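Local structure of Cas13d (uncultured Ruminococcus sp, 6IV9) at residues D595-T598 with D599-S603; K637-A641 with Q642-E646. The protein binds CRISPR RNA as a Cas13d effector and uses two HEPN domains for CRISPR RNA maturation and target RNA cleavage. The protein carries 2 engineered substitutions. One frame throughout, in Å; residues are numbered along the deposited sequence.

Both contacts are starts of short helices, each opened by a polar N-cap residue: Thr598 before helix 599-606 in interaction 1, Asn640 before helix 641-647 in interaction 2. They come in series along the chain, with helix 617-627 between them and helix 630-638 running into interaction 2, and their centres lie 18 Å apart on the same side of the chain's centre. Helix 581-591 is shared, packing against Ile602 in the first and against Ala641 and Ile644 in the second, while Asp595 and Gln642 touch directly. Interaction 1 sits at the surface and interaction 2 is partly buried, so helix 581-591 meets one helix start at the surface and another further in; neither contact reaches the bound RNA.

Interaction 1 of 2, residues D595-T598 with D599-S603; sequences DNIT and DDRIS
Ile597, in the loop before helix 599-606, packs across Arg601 in its first turn, the two side chains crossing at about a right angle. From its CB, Ile597 sends CG1 anti to the backbone N (chi1 -176°), which lays this branch against the alkyl part of the arginine: CG1 is 3.7 Å from Arg601 CG. The chain then runs on to CD1, which touches the same Arg601 CG and, at 3.9 Å, Ile602 CG1, so one methyl spans two successive residues of the first turn. With an alanine here, the arginine methylenes and Ile602 CG1 would probably lose this apolar cover, leaving a gap beside the first turn. Thr598 is the N-cap. Its OG1 accepts from Arg601 N at 3.1 Å (N-H...O angle 153°), and its position between the backbone N and carbonyl carbon (chi1 68°) turns the hydroxyl to that amide; Arg601 CB lies 3.4 Å from OG1. The carbonyl O of Thr598 takes the first regular helical bond, from Ile602 N at 3.2 Å, with the donor in the carbonyl plane. Beyond the contact, the guanidinium of Arg601 pairs with Glu604, one turn along. Helix 599-606 is tied back to helix 581-591, where Arg585 forms a salt bridge with Asp599 and a hydrogen bond with Ile597 O, and Ile602 packs on Leu581 and Phe584.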
loop_
_atom_site.group_PDB
_atom_site.type_symbol
_atom_site.label_atom_id
_atom_site.label_comp_id
_atom_site.label_asym_id
_atom_site.label_seq_id
_atom_site.Cartn_x
_atom_site.Cartn_y
_atom_site.Cartn_z
ATOM N N ASP A 595 -26.517 -20.497 12.808
ATOM C CA ASP A 595 -25.145 -20.829 13.254
ATOM C C ASP A 595 -24.832 -22.309 13.026
ATOM O O ASP A 595 -23.663 -22.623 12.883
ATOM C CB ASP A 595 -24.954 -20.484 14.728
ATOM C CG ASP A 595 -24.698 -19.013 14.986
ATOM O OD1 ASP A 595 -24.356 -18.291 14.031
ATOM O OD2 ASP A 595 -24.837 -18.598 16.144
ATOM N N ASN A 596 -25.838 -23.176 12.999
ATOM C CA ASN A 596 -25.518 -24.622 12.924
ATOM C C ASN A 596 -25.837 -25.225 11.555
ATOM O O ASN A 596 -25.952 -26.439 11.472
ATOM C CB ASN A 596 -26.030 -25.391 14.142
ATOM C CG ASN A 596 -27.533 -25.400 14.271
ATOM O OD1 ASN A 596 -28.055 -25.564 15.365
ATOM N ND2 ASN A 596 -28.229 -25.255 13.160
ATOM N N ILE A 597 -25.942 -24.402 10.526
ATOM C CA ILE A 597 -26.251 -24.928 9.174
ATOM C C ILE A 597 -25.113 -25.863 8.749
ATOM O O ILE A 597 -23.955 -25.527 8.961
ATOM C CB ILE A 597 -26.435 -23.758 8.200
ATOM C CG1 ILE A 597 -26.846 -24.246 6.816
ATOM C CG2 ILE A 597 -25.173 -22.922 8.143
ATOM C CD1 ILE A 597 -27.427 -23.181 5.948
ATOM N N THR A 598 -25.467 -27.008 8.180
ATOM C CA THR A 598 -24.479 -28.018 7.733
ATOM C C THR A 598 -24.025 -27.721 6.303
ATOM O O THR A 598 -24.742 -27.071 5.579
ATOM C CB THR A 598 -25.073 -29.428 7.801
ATOM O OG1 THR A 598 -26.092 -29.531 6.817
ATOM C CG2 THR A 598 -25.670 -29.757 9.144
ATOM N N ASP A 599 -22.893 -28.292 5.910
ATOM C CA ASP A 599 -22.364 -28.139 4.533
ATOM C C ASP A 599 -23.386 -28.727 3.558
ATOM O O ASP A 599 -23.605 -28.151 2.511
ATOM C CB ASP A 599 -21.019 -28.854 4.383
ATOM C CG ASP A 599 -19.868 -28.190 5.115
ATOM O OD1 ASP A 599 -20.078 -27.111 5.668
ATOM O OD2 ASP A 599 -18.770 -28.763 5.118
ATOM N N ASP A 600 -23.997 -29.851 3.918
ATOM C CA ASP A 600 -24.991 -30.481 3.019
ATOM C C ASP A 600 -26.172 -29.522 2.831
ATOM O O ASP A 600 -26.679 -29.434 1.738
ATOM C CB ASP A 600 -25.347 -31.896 3.484
ATOM C CG ASP A 600 -24.237 -32.924 3.282
ATOM O OD1 ASP A 600 -23.409 -32.747 2.377
ATOM O OD2 ASP A 600 -24.222 -33.898 4.036
ATOM N N ARG A 601 -26.587 -28.833 3.884
ATOM C CA ARG A 601 -27.723 -27.889 3.768
ATOM C C ARG A 601 -27.371 -26.745 2.807
ATOM O O ARG A 601 -28.224 -26.326 2.069
ATOM C CB ARG A 601 -28.113 -27.361 5.144
ATOM C CG ARG A 601 -29.329 -26.454 5.114
ATOM C CD ARG A 601 -30.488 -27.012 4.325
ATOM N NE ARG A 601 -31.632 -26.145 4.467
ATOM C CZ ARG A 601 -32.557 -25.960 3.552
ATOM N NH1 ARG A 601 -32.684 -26.813 2.560
ATOM N NH2 ARG A 601 -33.374 -24.932 3.632
ATOM N N ILE A 602 -26.148 -26.237 2.874
ATOM C CA ILE A 602 -25.728 -25.133 1.971
ATOM C C ILE A 602 -25.765 -25.655 0.541
ATOM O O ILE A 602 -26.285 -24.978 -0.316
ATOM C CB ILE A 602 -24.326 -24.624 2.339
ATOM C CG1 ILE A 602 -24.329 -23.902 3.682
ATOM C CG2 ILE A 602 -23.768 -23.754 1.234
ATOM C CD1 ILE A 602 -22.969 -23.686 4.252
ATOM N N SER A 603 -25.271 -26.872 0.332
ATOM C CA SER A 603 -25.253 -27.450 -1.031
ATOM C C SER A 603 -26.679 -27.554 -1.540
ATOM O O SER A 603 -26.884 -27.311 -2.706
ATOM C CB SER A 603 -24.617 -28.801 -1.035
ATOM O OG SER A 603 -23.241 -28.682 -1.258
#

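Interaction 2 of 2, residues K637-A641 with Q642-E646; sequences KYANA and QKIRE
Asn640 accepts backbone hydrogen bonds from Lys643 and Ile644, which open the helix that follows. The side-chain OD1 of Asn640 accepts from Lys643 N at 3.0 Å with an N-H...O angle of 161°; the donor lies in the plane of the amide, on a lone pair of OD1. With chi1 at 178°, CG swings away from the residue's own N, which brings OD1 to the amide of Lys643. The backbone O of Asn640 takes Ile644 N at 2.8 Å, almost in line with its C=O bond, so two oxygens of one residue hold successive amides. Ala641 O then receives Arg645 N at 3.1 Å, with the donor tilted from the carbonyl plane. This is the classic Asn N-cap: helix 630-638 has ended, Ala639 has left helical geometry, and the cap starts helix 641-647 after a very short break. The one apolar pair across the break is Ala639 CB with Ile644 CG1, 3.7 Å apart. In van der Waals contact, Lys643 CG lies 3.7 Å from Asn640 OD1. Ile644 continues onto Met731 and Val735 of helix 713-760, and Ala641 sits on Thr589 and Ile590 of helix 581-591. Among outside polar partners, Asn196 ND2 bonds to Ala639 O at the break, and the guanidinium of Arg645 reaches the backbone oxygens of Lys695 and Ile697.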
loop_
_atom_site.group_PDB
_atom_site.type_symbol
_atom_site.label_atom_id
_atom_site.label_comp_id
_atom_site.label_asym_id
_atom_site.label_seq_id
_atom_site.Cartn_x
_atom_site.Cartn_y
_atom_site.Cartn_z
ATOM N N LYS A 637 -10.342 -12.339 4.397
ATOM C CA LYS A 637 -8.875 -12.425 4.544
ATOM C C LYS A 637 -8.434 -11.946 5.932
ATOM O O LYS A 637 -7.633 -12.616 6.553
ATOM C CB LYS A 637 -8.333 -11.454 3.499
ATOM C CG LYS A 637 -6.851 -11.456 3.232
ATOM C CD LYS A 637 -6.533 -10.756 1.933
ATOM C CE LYS A 637 -6.328 -9.265 2.068
ATOM N NZ LYS A 637 -5.551 -8.697 0.948
ATOM N N TYR A 638 -8.964 -10.816 6.380
ATOM C CA TYR A 638 -8.503 -10.205 7.649
ATOM C C TYR A 638 -9.464 -10.423 8.814
ATOM O O TYR A 638 -9.095 -10.139 9.926
ATOM C CB TYR A 638 -8.263 -8.709 7.442
ATOM C CG TYR A 638 -7.049 -8.404 6.610
ATOM C CD1 TYR A 638 -5.834 -8.988 6.890
ATOM C CD2 TYR A 638 -7.113 -7.556 5.531
ATOM C CE1 TYR A 638 -4.714 -8.736 6.121
ATOM C CE2 TYR A 638 -6.005 -7.280 4.761
ATOM C CZ TYR A 638 -4.797 -7.864 5.062
ATOM O OH TYR A 638 -3.715 -7.608 4.299
ATOM N N ALA A 639 -10.665 -10.894 8.544
ATOM C CA ALA A 639 -11.636 -11.036 9.642
ATOM C C ALA A 639 -12.329 -12.399 9.607
ATOM O O ALA A 639 -11.751 -13.333 9.138
ATOM C CB ALA A 639 -12.594 -9.879 9.657
ATOM N N ASN A 640 -13.514 -12.469 10.187
ATOM C CA ASN A 640 -14.308 -13.712 10.294
ATOM C C ASN A 640 -15.738 -13.374 9.868
ATOM O O ASN A 640 -16.278 -12.453 10.424
ATOM C CB ASN A 640 -14.207 -14.237 11.718
ATOM C CG ASN A 640 -15.024 -15.482 11.945
ATOM O OD1 ASN A 640 -16.208 -15.416 12.190
ATOM N ND2 ASN A 640 -14.383 -16.616 11.838
ATOM N N ALA A 641 -16.330 -14.160 8.979
ATOM C CA ALA A 641 -17.662 -13.825 8.430
ATOM C C ALA A 641 -18.707 -13.720 9.536
ATOM O O ALA A 641 -19.450 -12.783 9.549
ATOM C CB ALA A 641 -18.071 -14.886 7.451
ATOM N N GLN A 642 -18.740 -14.697 10.413
ATOM C CA GLN A 642 -19.734 -14.686 11.502
ATOM C C GLN A 642 -19.494 -13.511 12.454
ATOM O O GLN A 642 -20.451 -12.894 12.857
ATOM C CB GLN A 642 -19.663 -16.022 12.212
ATOM C CG GLN A 642 -20.829 -16.236 13.134
ATOM C CD GLN A 642 -20.242 -16.787 14.395
ATOM O OE1 GLN A 642 -19.907 -16.038 15.306
ATOM N NE2 GLN A 642 -20.041 -18.090 14.414
ATOM N N LYS A 643 -18.244 -13.251 12.808
ATOM C CA LYS A 643 -17.939 -12.129 13.725
ATOM C C LYS A 643 -18.288 -10.790 13.071
ATOM O O LYS A 643 -18.837 -9.957 13.732
ATOM C CB LYS A 643 -16.510 -12.239 14.248
ATOM C CG LYS A 643 -16.318 -13.378 15.232
ATOM C CD LYS A 643 -14.931 -13.495 15.753
ATOM C CE LYS A 643 -14.640 -14.866 16.304
ATOM N NZ LYS A 643 -15.608 -15.215 17.359
ATOM N N ILE A 644 -17.987 -10.636 11.792
ATOM C CA ILE A 644 -18.293 -9.364 11.084
ATOM C C ILE A 644 -19.808 -9.143 11.092
ATOM O O ILE A 644 -20.243 -8.042 11.352
ATOM C CB ILE A 644 -17.735 -9.410 9.653
ATOM C CG1 ILE A 644 -16.223 -9.219 9.671
ATOM C CG2 ILE A 644 -18.420 -8.380 8.778
ATOM C CD1 ILE A 644 -15.800 -8.005 10.426
ATOM N N ARG A 645 -20.572 -10.196 10.844
ATOM C CA ARG A 645 -22.043 -10.058 10.834
ATOM C C ARG A 645 -22.513 -9.609 12.218
ATOM O O ARG A 645 -23.419 -8.847 12.257
ATOM C CB ARG A 645 -22.739 -11.344 10.404
ATOM C CG ARG A 645 -24.255 -11.255 10.443
ATOM C CD ARG A 645 -24.819 -10.193 9.532
ATOM N NE ARG A 645 -26.246 -9.985 9.662
ATOM C CZ ARG A 645 -26.805 -9.105 10.468
ATOM N NH1 ARG A 645 -26.058 -8.348 11.236
ATOM N NH2 ARG A 645 -28.110 -8.978 10.510
ATOM N N GLU A 646 -21.925 -10.122 13.293
ATOM C CA GLU A 646 -22.306 -9.707 14.669
ATOM C C GLU A 646 -21.933 -8.243 14.916
ATOM O O GLU A 646 -22.702 -7.529 15.516
ATOM C CB GLU A 646 -21.686 -10.620 15.712
ATOM C CG GLU A 646 -22.251 -12.018 15.652
ATOM C CD GLU A 646 -23.763 -12.101 15.775
ATOM O OE1 GLU A 646 -24.299 -11.663 16.805
ATOM O OE2 GLU A 646 -24.394 -12.605 14.836
#